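Local coordinates for malonyl coenzyme A-acyl carrier protein transacylase (Helicobacter pylori, PDB 2H1Y), which probably transfers the malonyl group from malonyl-CoA to holo-acyl carrier protein, giving malonyl-ACP and free CoA, at residues K41-R46 with S80-Q85; A116-K121 with S228-F233; A142-V147 with V177-K182; V277-E282 with N298-S303. One frame throughout, in Å; residues are numbered along the deposited sequence.

Interaction 1 of 4, residues K41-R46 with S80-Q85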
loop_
_atom_site.group_PDB
_atom_site.type_symbol
_atom_site.label_atom_id
_atom_site.label_comp_id
_atom_site.label_asym_id
_atom_site.label_seq_id
_atom_site.Cartn_x
_atom_site.Cartn_y
_atom_site.Cartn_z
ATOM N N LYS A 41 18.243 0.053 -12.790
ATOM C CA LYS A 41 18.600 -1.175 -13.482
ATOM C C LYS A 41 19.153 -2.201 -12.490
ATOM O O LYS A 41 18.780 -3.384 -12.515
ATOM C CB LYS A 41 19.599 -0.900 -14.615
ATOM C CG LYS A 41 18.974 -0.395 -15.909
ATOM C CD LYS A 41 20.033 0.101 -16.877
ATOM C CE LYS A 41 19.453 1.081 -17.887
ATOM N NZ LYS A 41 18.316 0.483 -18.651
ATOM N N GLU A 42 20.017 -1.737 -11.594
ATOM C CA GLU A 42 20.678 -2.624 -10.663
ATOM C C GLU A 42 19.705 -3.269 -9.666
ATOM O O GLU A 42 19.867 -4.430 -9.275
ATOM C CB GLU A 42 21.774 -1.852 -9.954
ATOM C CG GLU A 42 22.613 -2.647 -8.984
ATOM C CD GLU A 42 23.569 -1.747 -8.243
ATOM O OE1 GLU A 42 23.917 -2.067 -7.085
ATOM O OE2 GLU A 42 23.953 -0.699 -8.807
ATOM N N LEU A 43 18.685 -2.523 -9.272
ATOM C CA LEU A 43 17.761 -3.028 -8.280
ATOM C C LEU A 43 16.817 -4.043 -8.908
ATOM O O LEU A 43 16.432 -5.018 -8.263
ATOM C CB LEU A 43 17.023 -1.889 -7.569
ATOM C CG LEU A 43 17.901 -0.967 -6.703
ATOM C CD1 LEU A 43 17.269 0.407 -6.571
ATOM C CD2 LEU A 43 18.220 -1.553 -5.315
ATOM N N PHE A 44 16.478 -3.832 -10.175
ATOM C CA PHE A 44 15.739 -4.842 -10.939
ATOM C C PHE A 44 16.465 -6.194 -10.984
ATOM O O PHE A 44 15.841 -7.242 -10.782
ATOM C CB PHE A 44 15.396 -4.346 -12.348
ATOM C CG PHE A 44 14.043 -3.719 -12.444
ATOM C CD1 PHE A 44 13.893 -2.338 -12.378
ATOM C CD2 PHE A 44 12.908 -4.511 -12.554
ATOM C CE1 PHE A 44 12.642 -1.766 -12.446
ATOM C CE2 PHE A 44 11.655 -3.948 -12.620
ATOM C CZ PHE A 44 11.515 -2.575 -12.568
ATOM N N GLU A 45 17.777 -6.160 -11.231
ATOM C CA GLU A 45 18.607 -7.374 -11.238
ATOM C C GLU A 45 18.609 -8.037 -9.876
ATOM O O GLU A 45 18.259 -9.217 -9.758
ATOM C CB GLU A 45 20.040 -7.068 -11.689
ATOM C CG GLU A 45 20.491 -7.770 -12.979
ATOM C CD GLU A 45 19.601 -7.504 -14.204
ATOM O OE1 GLU A 45 19.856 -8.137 -15.247
ATOM O OE2 GLU A 45 18.651 -6.682 -14.156
ATOM N N ARG A 46 18.982 -7.264 -8.856
ATOM C CA ARG A 46 18.953 -7.723 -7.473
ATOM C C ARG A 46 17.613 -8.368 -7.123
ATOM O O ARG A 46 17.577 -9.434 -6.483
ATOM C CB ARG A 46 19.236 -6.566 -6.523
ATOM C CG ARG A 46 20.704 -6.218 -6.365
ATOM C CD ARG A 46 20.975 -5.955 -4.903
ATOM N NE ARG A 46 21.199 -4.546 -4.596
ATOM C CZ ARG A 46 20.987 -3.986 -3.405
ATOM N NH1 ARG A 46 20.507 -4.704 -2.400
ATOM N NH2 ARG A 46 21.236 -2.693 -3.228
ATOM N N SER A 80 8.279 1.574 -5.544
ATOM C CA SER A 80 8.383 2.471 -4.380
ATOM C C SER A 80 9.833 2.630 -3.900
ATOM O O SER A 80 10.298 3.753 -3.682
ATOM C CB SER A 80 7.510 1.989 -3.235
ATOM O OG SER A 80 6.145 2.160 -3.545
ATOM N N TYR A 81 10.539 1.499 -3.775
ATOM C CA TYR A 81 11.937 1.479 -3.311
ATOM C C TYR A 81 12.795 2.316 -4.226
ATOM O O TYR A 81 13.544 3.160 -3.758
ATOM C CB TYR A 81 12.490 0.046 -3.236
ATOM C CG TYR A 81 13.840 -0.039 -2.569
ATOM C CD1 TYR A 81 15.017 0.047 -3.323
ATOM C CD2 TYR A 81 13.953 -0.194 -1.172
ATOM C CE1 TYR A 81 16.251 -0.012 -2.730
ATOM C CE2 TYR A 81 15.203 -0.259 -0.551
ATOM C CZ TYR A 81 16.351 -0.167 -1.344
ATOM O OH TYR A 81 17.614 -0.229 -0.781
ATOM N N ILE A 82 12.665 2.079 -5.535
ATOM C CA ILE A 82 13.464 2.782 -6.543
ATOM C C ILE A 82 13.163 4.281 -6.547
ATOM O O ILE A 82 14.082 5.106 -6.488
ATOM C CB ILE A 82 13.307 2.168 -7.972
ATOM C CG1 ILE A 82 13.904 0.764 -7.999
ATOM C CG2 ILE A 82 13.972 3.053 -9.001
ATOM C CD1 ILE A 82 13.596 -0.028 -9.228
ATOM N N ALA A 83 11.878 4.619 -6.599
ATOM C CA ALA A 83 11.434 6.005 -6.429
ATOM C C ALA A 83 12.125 6.666 -5.240
ATOM O O ALA A 83 12.612 7.796 -5.358
ATOM C CB ALA A 83 9.931 6.063 -6.254
ATOM N N TYR A 84 12.176 5.959 -4.108
ATOM C CA TYR A 84 12.785 6.508 -2.895
ATOM C C TYR A 84 14.305 6.762 -3.020
ATOM O O TYR A 84 14.786 7.853 -2.687
ATOM C CB TYR A 84 12.502 5.621 -1.688
ATOM C CG TYR A 84 13.037 6.207 -0.396
ATOM C CD1 TYR A 84 14.405 6.138 -0.079
ATOM C CD2 TYR A 84 12.178 6.822 0.512
ATOM C CE1 TYR A 84 14.896 6.676 1.119
ATOM C CE2 TYR A 84 12.643 7.348 1.686
ATOM C CZ TYR A 84 14.003 7.273 1.988
ATOM O OH TYR A 84 14.445 7.817 3.160
ATOM N N GLN A 85 15.041 5.752 -3.484
ATOM C CA GLN A 85 16.490 5.865 -3.728
ATOM C C GLN A 85 16.878 6.995 -4.685
ATOM O O GLN A 85 17.720 7.841 -4.363
ATOM C CB GLN A 85 17.033 4.544 -4.284
ATOM C CG GLN A 85 16.923 3.350 -3.343
ATOM C CD GLN A 85 17.334 3.676 -1.908
ATOM O OE1 GLN A 85 16.654 3.273 -0.968
ATOM N NE2 GLN A 85 18.434 4.413 -1.739
#
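Next to the place where Leu43 meets Tyr81, Arg46 NH1 holds Glu120 OE1 in a salt bridge that ties helix 38-51 to helix 119-137. Between 41-46 and 80-85 themselves no hydrogen bond forms, and the contact is made by hydrocarbon and ring carbon. Segments 41-46 and 80-85 run roughly antiparallel, at 148°, their axes 10.6 Å apart at closest, and the contact is small. Leu43 carries it. Its chi1 of -66° sets CG anti to the carbonyl carbon, beside the backbone N. Both methyls meet the CD1-CE1 bond of the Tyr81 ring: Leu43 CD2 is 3.6 Å from Tyr81 CE1, and Leu43 CD1 sits at the edge, in the ring plane. The two side chains cross at about a right angle. Leu43 and Ile82 instead slide past each other in opposite directions, with Leu43 CD1 3.7 Å from Ile82 CG1. Beyond CG1, the Ile82 chain reaches on to Phe44, where Ile82 CD1 lies 3.8 Å from Phe44 CE1, approaching the ring obliquely. Gln85, one turn after Tyr81, sets its OE1 over one face of the tyrosine ring, offset toward the rim. Further aromatic groups surround the contact: Phe119 meets both Leu43 and the Tyr81 ring, while Tyr34 packs edge-to-face with Phe44, whose ring also meets Phe60. Two helices of the larger, alpha/beta hydrolase-like part of the acyltransferase fold are thus joined by dispersion and hydrophobic burial, without directional bonds, and the one ionic bond named here leads from Arg46 to a third helix, 119-137.

Interaction 2 of 4, residues A116-K121 with S228-F233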
loop_
_atom_site.group_PDB
_atom_site.type_symbol
_atom_site.label_atom_id
_atom_site.label_comp_id
_atom_site.label_asym_id
_atom_site.label_seq_id
_atom_site.Cartn_x
_atom_site.Cartn_y
_atom_site.Cartn_z
ATOM N N ALA A 116 14.230 -0.313 8.509
ATOM C CA ALA A 116 13.999 -1.496 9.311
ATOM C C ALA A 116 13.934 -2.759 8.472
ATOM O O ALA A 116 13.627 -3.834 8.984
ATOM C CB ALA A 116 12.726 -1.332 10.113
ATOM N N LEU A 117 14.220 -2.636 7.182
ATOM C CA LEU A 117 14.041 -3.762 6.279
ATOM C C LEU A 117 14.868 -3.568 5.015
ATOM O O LEU A 117 14.596 -2.658 4.231
ATOM C CB LEU A 117 12.562 -3.878 5.959
ATOM C CG LEU A 117 11.833 -5.205 5.987
ATOM C CD1 LEU A 117 12.331 -6.116 7.093
ATOM C CD2 LEU A 117 10.341 -4.920 6.143
ATOM N N ASP A 118 15.898 -4.405 4.848
ATOM C CA ASP A 118 16.772 -4.363 3.673
ATOM C C ASP A 118 16.006 -4.702 2.411
ATOM O O ASP A 118 14.977 -5.409 2.447
ATOM C CB ASP A 118 17.949 -5.350 3.800
ATOM C CG ASP A 118 18.815 -5.077 5.008
ATOM O OD1 ASP A 118 18.943 -3.888 5.398
ATOM O OD2 ASP A 118 19.364 -6.050 5.578
ATOM N N PHE A 119 16.541 -4.225 1.291
ATOM C CA PHE A 119 15.952 -4.486 -0.009
ATOM C C PHE A 119 15.501 -5.937 -0.220
ATOM O O PHE A 119 14.300 -6.191 -0.357
ATOM C CB PHE A 119 16.869 -4.013 -1.140
ATOM C CG PHE A 119 16.236 -4.106 -2.492
ATOM C CD1 PHE A 119 14.970 -3.565 -2.718
ATOM C CD2 PHE A 119 16.893 -4.747 -3.530
ATOM C CE1 PHE A 119 14.370 -3.667 -3.946
ATOM C CE2 PHE A 119 16.310 -4.856 -4.772
ATOM C CZ PHE A 119 15.041 -4.303 -4.991
ATOM N N GLU A 120 16.430 -6.893 -0.242
ATOM C CA GLU A 120 16.024 -8.266 -0.616
ATOM C C GLU A 120 15.167 -8.932 0.443
ATOM O O GLU A 120 14.309 -9.733 0.106
ATOM C CB GLU A 120 17.159 -9.183 -1.135
ATOM C CG GLU A 120 18.561 -8.842 -0.713
ATOM C CD GLU A 120 19.134 -7.662 -1.474
ATOM O OE1 GLU A 120 19.377 -6.620 -0.816
ATOM O OE2 GLU A 120 19.339 -7.769 -2.707
ATOM N N LYS A 121 15.358 -8.559 1.705
ATOM C CA LYS A 121 14.480 -9.040 2.769
ATOM C C LYS A 121 13.040 -8.541 2.626
ATOM O O LYS A 121 12.088 -9.275 2.930
ATOM C CB LYS A 121 15.036 -8.687 4.143
ATOM C CG LYS A 121 16.089 -9.658 4.647
ATOM C CD LYS A 121 16.210 -9.583 6.174
ATOM C CE LYS A 121 17.390 -10.396 6.690
ATOM N NZ LYS A 121 18.633 -9.631 6.476
ATOM N N SER A 228 12.940 -10.774 10.250
ATOM C CA SER A 228 13.371 -9.897 9.148
ATOM C C SER A 228 13.639 -8.433 9.487
ATOM O O SER A 228 14.460 -7.784 8.829
ATOM C CB SER A 228 12.369 -9.967 7.991
ATOM O OG SER A 228 12.477 -11.202 7.302
ATOM N N LEU A 229 12.933 -7.910 10.489
ATOM C CA LEU A 229 13.075 -6.510 10.881
ATOM C C LEU A 229 14.332 -6.213 11.692
ATOM O O LEU A 229 14.657 -6.915 12.658
ATOM C CB LEU A 229 11.851 -6.036 11.666
ATOM C CG LEU A 229 10.477 -6.118 11.004
ATOM C CD1 LEU A 229 9.406 -5.963 12.058
ATOM C CD2 LEU A 229 10.333 -5.065 9.917
ATOM N N LYS A 230 15.030 -5.160 11.282
ATOM C CA LYS A 230 16.058 -4.571 12.096
ATOM C C LYS A 230 15.361 -3.524 12.948
ATOM O O LYS A 230 14.183 -3.235 12.746
ATOM C CB LYS A 230 17.102 -3.904 11.221
ATOM C CG LYS A 230 18.509 -4.371 11.510
ATOM C CD LYS A 230 19.049 -5.314 10.408
ATOM C CE LYS A 230 19.840 -4.550 9.318
ATOM N NZ LYS A 230 19.010 -3.566 8.534
ATOM N N ASP A 231 16.080 -2.950 13.904
ATOM C CA ASP A 231 15.518 -1.881 14.711
ATOM C C ASP A 231 16.161 -0.562 14.314
ATOM O O ASP A 231 17.032 -0.032 15.004
ATOM C CB ASP A 231 15.741 -2.159 16.187
ATOM C CG ASP A 231 14.864 -1.312 17.070
ATOM O OD1 ASP A 231 14.044 -0.515 16.554
ATOM O OD2 ASP A 231 14.995 -1.452 18.300
ATOM N N LYS A 232 15.739 -0.047 13.175
ATOM C CA LYS A 232 16.317 1.165 12.642
ATOM C C LYS A 232 15.233 1.861 11.846
ATOM O O LYS A 232 14.677 1.291 10.915
ATOM C CB LYS A 232 17.547 0.849 11.787
ATOM C CG LYS A 232 18.271 2.086 11.287
ATOM C CD LYS A 232 19.759 1.853 11.034
ATOM C CE LYS A 232 20.594 2.256 12.265
ATOM N NZ LYS A 232 20.182 3.600 12.808
ATOM N N PHE A 233 14.926 3.086 12.259
ATOM C CA PHE A 233 13.862 3.883 11.683
ATOM C C PHE A 233 14.292 5.342 11.595
ATOM O O PHE A 233 14.398 6.016 12.612
ATOM C CB PHE A 233 12.629 3.807 12.569
ATOM C CG PHE A 233 11.961 2.474 12.575
ATOM C CD1 PHE A 233 12.470 1.427 13.338
ATOM C CD2 PHE A 233 10.795 2.275 11.848
ATOM C CE1 PHE A 233 11.843 0.194 13.358
ATOM C CE2 PHE A 233 10.157 1.052 11.851
ATOM C CZ PHE A 233 10.679 0.003 12.617
#
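Asp118 and Lys230 are brought together by their torsions: Asp118 CG is anti to its carbonyl carbon (chi1 -59°), while the Lys230 chain is bent at chi2, chi3 and chi4, folding its ammonium group back to the carboxylate. The result is a salt-bridge network fastening the loop after helix 218-228 to the turn that leads from helix 105-116 into helix 119-137. Lys230 NZ lies 3.2 Å from Asp118 OD1, on the syn side and 34° out of the carboxylate plane. The other oxygen, Asp118 OD2, has a long salt bridge to Lys121 NZ at 3.8 Å, so the aspartate stands between two lysines, Lys121 and Lys230, whose NZ atoms are 6.4 Å apart, and probably eases their mutual repulsion. Although Asp118 occupies the N-cap position, its side chain makes no capping bond. Next to these charges the backbone pairs once: Lys230 N donates to Ala116 O over 3.0 Å at 154°, from well above the carbonyl plane, and Leu229 CA adds a CA-H...O contact of 3.3 Å to the same oxygen, Ala116 O. Leu117 and Leu229 are buried alongside, with Leu117 CD1 3.6 Å from Leu229 CD2. Helix 249-259 lies against this side, where Ala252 touches both Leu229 and Phe233, and Lys249 NZ bonds Leu229 O. At the other end of the contact Ala116 makes a CH-pi interaction: Ala116 CB stands over one face of the Phe233 ring, displaced toward the rim, with Phe233 CZ its nearest ring atom at 3.5 Å.

Interaction 3 of 4, residues A142-V147 with V177-K182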
loop_
_atom_site.group_PDB
_atom_site.type_symbol
_atom_site.label_atom_id
_atom_site.label_comp_id
_atom_site.label_asym_id
_atom_site.label_seq_id
_atom_site.Cartn_x
_atom_site.Cartn_y
_atom_site.Cartn_z
ATOM N N ALA A 142 -13.242 -15.944 -2.011
ATOM C CA ALA A 142 -13.071 -14.687 -1.324
ATOM C C ALA A 142 -12.894 -13.589 -2.346
ATOM O O ALA A 142 -12.310 -13.804 -3.414
ATOM C CB ALA A 142 -11.868 -14.756 -0.400
ATOM N N SER A 143 -13.413 -12.413 -2.022
ATOM C CA SER A 143 -13.177 -11.252 -2.847
ATOM C C SER A 143 -13.251 -9.945 -2.067
ATOM O O SER A 143 -13.533 -9.933 -0.866
ATOM C CB SER A 143 -14.160 -11.214 -4.013
ATOM O OG SER A 143 -13.659 -10.321 -4.992
ATOM N N MET A 144 -12.975 -8.851 -2.771
ATOM C CA MET A 144 -13.157 -7.506 -2.245
ATOM C C MET A 144 -14.020 -6.644 -3.182
ATOM O O MET A 144 -14.013 -6.833 -4.408
ATOM C CB MET A 144 -11.798 -6.888 -1.929
ATOM C CG MET A 144 -11.247 -7.406 -0.595
ATOM S SD MET A 144 -9.542 -6.999 -0.277
ATOM C CE MET A 144 -9.658 -5.378 0.457
ATOM N N MET A 145 -14.783 -5.719 -2.611
ATOM C CA MET A 145 -15.779 -4.998 -3.385
ATOM C C MET A 145 -15.811 -3.513 -3.050
ATOM O O MET A 145 -16.174 -3.124 -1.931
ATOM C CB MET A 145 -17.155 -5.644 -3.157
ATOM C CG MET A 145 -18.334 -4.919 -3.788
ATOM S SD MET A 145 -19.920 -5.754 -3.521
ATOM C CE MET A 145 -20.269 -5.327 -1.817
ATOM N N VAL A 146 -15.467 -2.678 -4.025
ATOM C CA VAL A 146 -15.516 -1.219 -3.821
ATOM C C VAL A 146 -16.966 -0.721 -3.822
ATOM O O VAL A 146 -17.711 -0.971 -4.759
ATOM C CB VAL A 146 -14.678 -0.431 -4.885
ATOM C CG1 VAL A 146 -14.587 1.015 -4.521
ATOM C CG2 VAL A 146 -13.283 -0.948 -4.981
ATOM N N VAL A 147 -17.361 -0.022 -2.767
ATOM C CA VAL A 147 -18.641 0.679 -2.731
ATOM C C VAL A 147 -18.394 2.190 -2.765
ATOM O O VAL A 147 -17.457 2.675 -2.173
ATOM C CB VAL A 147 -19.482 0.314 -1.473
ATOM C CG1 VAL A 147 -20.917 0.798 -1.630
ATOM C CG2 VAL A 147 -19.484 -1.188 -1.216
ATOM N N VAL A 177 -14.087 -0.191 0.845
ATOM C CA VAL A 177 -13.866 -1.509 0.281
ATOM C C VAL A 177 -14.320 -2.555 1.289
ATOM O O VAL A 177 -13.939 -2.500 2.452
ATOM C CB VAL A 177 -12.394 -1.705 -0.112
ATOM C CG1 VAL A 177 -12.180 -3.081 -0.742
ATOM C CG2 VAL A 177 -11.975 -0.619 -1.087
ATOM N N LEU A 178 -15.165 -3.479 0.836
ATOM C CA LEU A 178 -15.670 -4.554 1.677
ATOM C C LEU A 178 -14.970 -5.855 1.331
ATOM O O LEU A 178 -14.523 -6.029 0.197
ATOM C CB LEU A 178 -17.184 -4.702 1.560
ATOM C CG LEU A 178 -18.047 -3.449 1.782
ATOM C CD1 LEU A 178 -19.517 -3.754 1.500
ATOM C CD2 LEU A 178 -17.870 -2.773 3.143
ATOM N N ALA A 179 -14.847 -6.752 2.308
ATOM C CA ALA A 179 -14.196 -8.033 2.051
ATOM C C ALA A 179 -15.102 -9.172 2.469
ATOM O O ALA A 179 -15.942 -9.011 3.346
ATOM C CB ALA A 179 -12.875 -8.112 2.759
ATOM N N GLY A 180 -14.939 -10.326 1.828
ATOM C CA GLY A 180 -15.719 -11.492 2.209
ATOM C C GLY A 180 -15.946 -12.555 1.156
ATOM O O GLY A 180 -15.186 -12.672 0.183
ATOM N N VAL A 181 -16.986 -13.358 1.388
ATOM C CA VAL A 181 -17.355 -14.419 0.468
ATOM C C VAL A 181 -18.102 -13.735 -0.657
ATOM O O VAL A 181 -19.022 -12.941 -0.422
ATOM C CB VAL A 181 -18.213 -15.532 1.147
ATOM C CG1 VAL A 181 -18.609 -16.606 0.142
ATOM C CG2 VAL A 181 -17.467 -16.156 2.318
ATOM N N LYS A 182 -17.653 -14.023 -1.873
ATOM C CA LYS A 182 -18.168 -13.404 -3.080
ATOM C C LYS A 182 -19.682 -13.298 -3.061
ATOM O O LYS A 182 -20.215 -12.202 -2.957
ATOM C CB LYS A 182 -17.700 -14.177 -4.312
ATOM C CG LYS A 182 -18.243 -13.632 -5.617
ATOM C CD LYS A 182 -17.425 -12.465 -6.090
ATOM C CE LYS A 182 -16.606 -12.864 -7.289
ATOM N NZ LYS A 182 -17.319 -12.414 -8.494
#
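Ser143 and Gly180 are joined by two backbone bonds, Ser143 N to Gly180 O at 2.8 Å and Gly180 N to Ser143 O at 3.1 Å, each running almost straight out from its carbonyl. Two residues on, Met145 N reaches Leu178 O at 2.8 Å, and Leu178 N returns to Met145 O at 3.0 Å from above the carbonyl plane. The alternate residues Met144 and Val146 bond the other neighbour, at Leu203 and Val201; Val177 bonds strand 165-172. Strand 142-148 is therefore satisfied along both sides, as an inner strand of the antiparallel sheet of the smaller, ferredoxin-like subdomain. Ser143 OG has a weak bond to Met205 O. At Gly180, where the chain turns a corner, the backbone angles (155/-159) would press a CB against the preceding carbonyl oxygen. On one face Met144 CE crosses to Val177 CG1, 3.6 Å away; on the other, Met145 and Leu178 lie side by side, Met145 CE 3.7 Å from Leu178 CD1, and Leu192 of helix 189-195 packs on Met145 and Val147. Paired peptides between apolar faces let the polar backbone be buried without leaving these four donors unmet.

Interaction 4 of 4, residues V277-E282 with N298-S303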
loop_
_atom_site.group_PDB
_atom_site.type_symbol
_atom_site.label_atom_id
_atom_site.label_comp_id
_atom_site.label_asym_id
_atom_site.label_seq_id
_atom_site.Cartn_x
_atom_site.Cartn_y
_atom_site.Cartn_z
ATOM N N VAL A 277 2.214 18.638 7.853
ATOM C CA VAL A 277 3.026 18.850 6.630
ATOM C C VAL A 277 2.383 19.820 5.619
ATOM O O VAL A 277 1.213 20.153 5.736
ATOM C CB VAL A 277 3.352 17.508 5.896
ATOM C CG1 VAL A 277 4.139 16.566 6.782
ATOM C CG2 VAL A 277 2.091 16.849 5.450
ATOM N N ASP A 278 3.148 20.239 4.616
ATOM C CA ASP A 278 2.648 21.106 3.543
ATOM C C ASP A 278 2.397 20.367 2.234
ATOM O O ASP A 278 1.713 20.890 1.331
ATOM C CB ASP A 278 3.629 22.236 3.305
ATOM C CG ASP A 278 3.949 22.977 4.575
ATOM O OD1 ASP A 278 3.039 23.663 5.078
ATOM O OD2 ASP A 278 5.088 22.838 5.097
ATOM N N ILE A 279 2.919 19.146 2.132
ATOM C CA ILE A 279 2.930 18.440 0.858
ATOM C C ILE A 279 3.224 16.959 1.044
ATOM O O ILE A 279 3.840 16.566 2.035
ATOM C CB ILE A 279 3.971 19.087 -0.109
ATOM C CG1 ILE A 279 3.769 18.597 -1.541
ATOM C CG2 ILE A 279 5.428 18.907 0.409
ATOM C CD1 ILE A 279 4.282 19.588 -2.577
ATOM N N PHE A 280 2.783 16.155 0.082
ATOM C CA PHE A 280 2.927 14.715 0.142
ATOM C C PHE A 280 3.699 14.250 -1.077
ATOM O O PHE A 280 3.515 14.801 -2.161
ATOM C CB PHE A 280 1.549 14.048 0.122
ATOM C CG PHE A 280 0.770 14.192 1.403
ATOM C CD1 PHE A 280 -0.134 15.237 1.571
ATOM C CD2 PHE A 280 0.926 13.263 2.443
ATOM C CE1 PHE A 280 -0.870 15.370 2.775
ATOM C CE2 PHE A 280 0.200 13.383 3.640
ATOM C CZ PHE A 280 -0.702 14.439 3.803
ATOM N N PHE A 281 4.556 13.238 -0.912
ATOM C CA PHE A 281 5.159 12.566 -2.074
ATOM C C PHE A 281 4.636 11.133 -2.189
ATOM O O PHE A 281 4.868 10.310 -1.307
ATOM C CB PHE A 281 6.701 12.563 -2.034
ATOM C CG PHE A 281 7.333 13.919 -1.949
ATOM C CD1 PHE A 281 8.413 14.128 -1.114
ATOM C CD2 PHE A 281 6.863 14.986 -2.693
ATOM C CE1 PHE A 281 9.025 15.370 -1.020
ATOM C CE2 PHE A 281 7.465 16.243 -2.614
ATOM C CZ PHE A 281 8.553 16.432 -1.777
ATOM N N GLU A 282 3.920 10.823 -3.257
ATOM C CA GLU A 282 3.529 9.435 -3.474
ATOM C C GLU A 282 4.708 8.738 -4.139
ATOM O O GLU A 282 4.982 8.999 -5.316
ATOM C CB GLU A 282 2.266 9.309 -4.336
ATOM C CG GLU A 282 1.682 7.902 -4.325
ATOM C CD GLU A 282 0.273 7.792 -4.888
ATOM O OE1 GLU A 282 -0.296 6.686 -4.826
ATOM O OE2 GLU A 282 -0.281 8.789 -5.391
ATOM N N ASN A 298 -6.214 19.453 1.153
ATOM C CA ASN A 298 -5.967 20.478 0.132
ATOM C C ASN A 298 -4.507 20.655 -0.199
ATOM O O ASN A 298 -4.153 21.503 -1.018
ATOM C CB ASN A 298 -6.577 21.801 0.567
ATOM C CG ASN A 298 -8.044 21.668 0.814
ATOM O OD1 ASN A 298 -8.783 21.245 -0.088
ATOM N ND2 ASN A 298 -8.485 21.957 2.045
ATOM N N LYS A 299 -3.671 19.841 0.447
ATOM C CA LYS A 299 -2.233 19.860 0.262
ATOM C C LYS A 299 -1.875 19.051 -0.963
ATOM O O LYS A 299 -2.523 18.058 -1.261
ATOM C CB LYS A 299 -1.554 19.253 1.481
ATOM C CG LYS A 299 -2.125 19.737 2.810
ATOM C CD LYS A 299 -1.743 21.160 3.078
ATOM C CE LYS A 299 -2.203 21.610 4.470
ATOM N NZ LYS A 299 -1.351 20.998 5.515
ATOM N N PRO A 300 -0.839 19.482 -1.696
ATOM C CA PRO A 300 -0.504 18.755 -2.921
ATOM C C PRO A 300 0.168 17.405 -2.672
ATOM O O PRO A 300 0.701 17.137 -1.569
ATOM C CB PRO A 300 0.461 19.710 -3.656
ATOM C CG PRO A 300 0.415 21.025 -2.887
ATOM C CD PRO A 300 0.057 20.637 -1.482
ATOM N N THR A 301 0.093 16.565 -3.704
ATOM C CA THR A 301 0.771 15.293 -3.756
ATOM C C THR A 301 1.452 15.240 -5.113
ATOM O O THR A 301 0.787 15.173 -6.146
ATOM C CB THR A 301 -0.212 14.083 -3.626
ATOM O OG1 THR A 301 -0.894 14.114 -2.365
ATOM C CG2 THR A 301 0.543 12.771 -3.735
ATOM N N ILE A 302 2.774 15.299 -5.120
ATOM C CA ILE A 302 3.536 15.009 -6.325
ATOM C C ILE A 302 3.704 13.505 -6.375
ATOM O O ILE A 302 4.151 12.901 -5.395
ATOM C CB ILE A 302 4.932 15.662 -6.274
ATOM C CG1 ILE A 302 4.798 17.170 -6.161
ATOM C CG2 ILE A 302 5.765 15.260 -7.505
ATOM C CD1 ILE A 302 5.593 17.725 -5.054
ATOM N N SER A 303 3.331 12.895 -7.491
ATOM C CA SER A 303 3.509 11.459 -7.630
ATOM C C SER A 303 4.846 11.191 -8.282
ATOM O O SER A 303 5.191 11.794 -9.280
ATOM C CB SER A 303 2.335 10.773 -8.367
ATOM O OG SER A 303 1.805 11.580 -9.403
#
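Backbone bonds come first: Phe280 N takes Pro300 O at 2.8 Å, Ile302 N takes Phe280 O at 3.1 Å and Glu282 N takes Ile302 O at 3.0 Å, the zigzag of parallel segments 279-282 and 301-303, inclined at 20°. Strands 279-283 and 301-304 are the two arms of a beta-alpha-beta unit connected through helix 288-294, with 301-304 at the edge of the mixed sheet. Among side-chain bonds, Lys299 NZ meets Val277 O at 2.7 Å, nearly along the C=O axis, and also bonds Asn274 O; bends at chi2 and chi4 bring the chain round to this carbonyl. Apolar contacts centre on Ile302, whose CD1 lies 3.4 Å from both Ile279 CD1 and Phe281 CE2. It comes to the Phe281 ring at the edge, in its plane, and Phe316 of helix 307-320 covers Ile279 and Phe281. On the opposite face are Phe280, Thr301, Glu282 and Ser303. The Phe280 ring has Pro300 O at its edge and Val277 CG2 over one face. Here the polar groups look to the connecting helix: Thr301 OG1 bonds Asn293 ND2, and the Glu282 carboxylate accepts from Leu289 N and Lys290 N. The Ile279, Phe281 and Ile302 face thus packs by hydrocarbon, while the other adds hydrogen bonds to the crossover helix beside the packing of Phe280, with the Glu282 charge probably steadied by that helix's N-terminal end.

Interactions 1 and 2 touch, their centres about 16 Å apart, and share helix 119-137, whose first turn reaches both. Interaction 1 is buried and apolar, whereas interaction 2, partly buried, carries charges on its exposed side. Interactions 3 and 4 are both buried sheet contacts, but one pairs antiparallel strands of the small sheet and the other parallel strands at the edge of the mixed sheet, the centres of interactions 3 and 4 lying about 29 Å apart. Interaction 3 lies across the chain's centre from interactions 1 and 2. Ordered peptide bonding dominates 3 and 4; side-chain packing dominates 1; interaction 2 mixes both with ionic bonds.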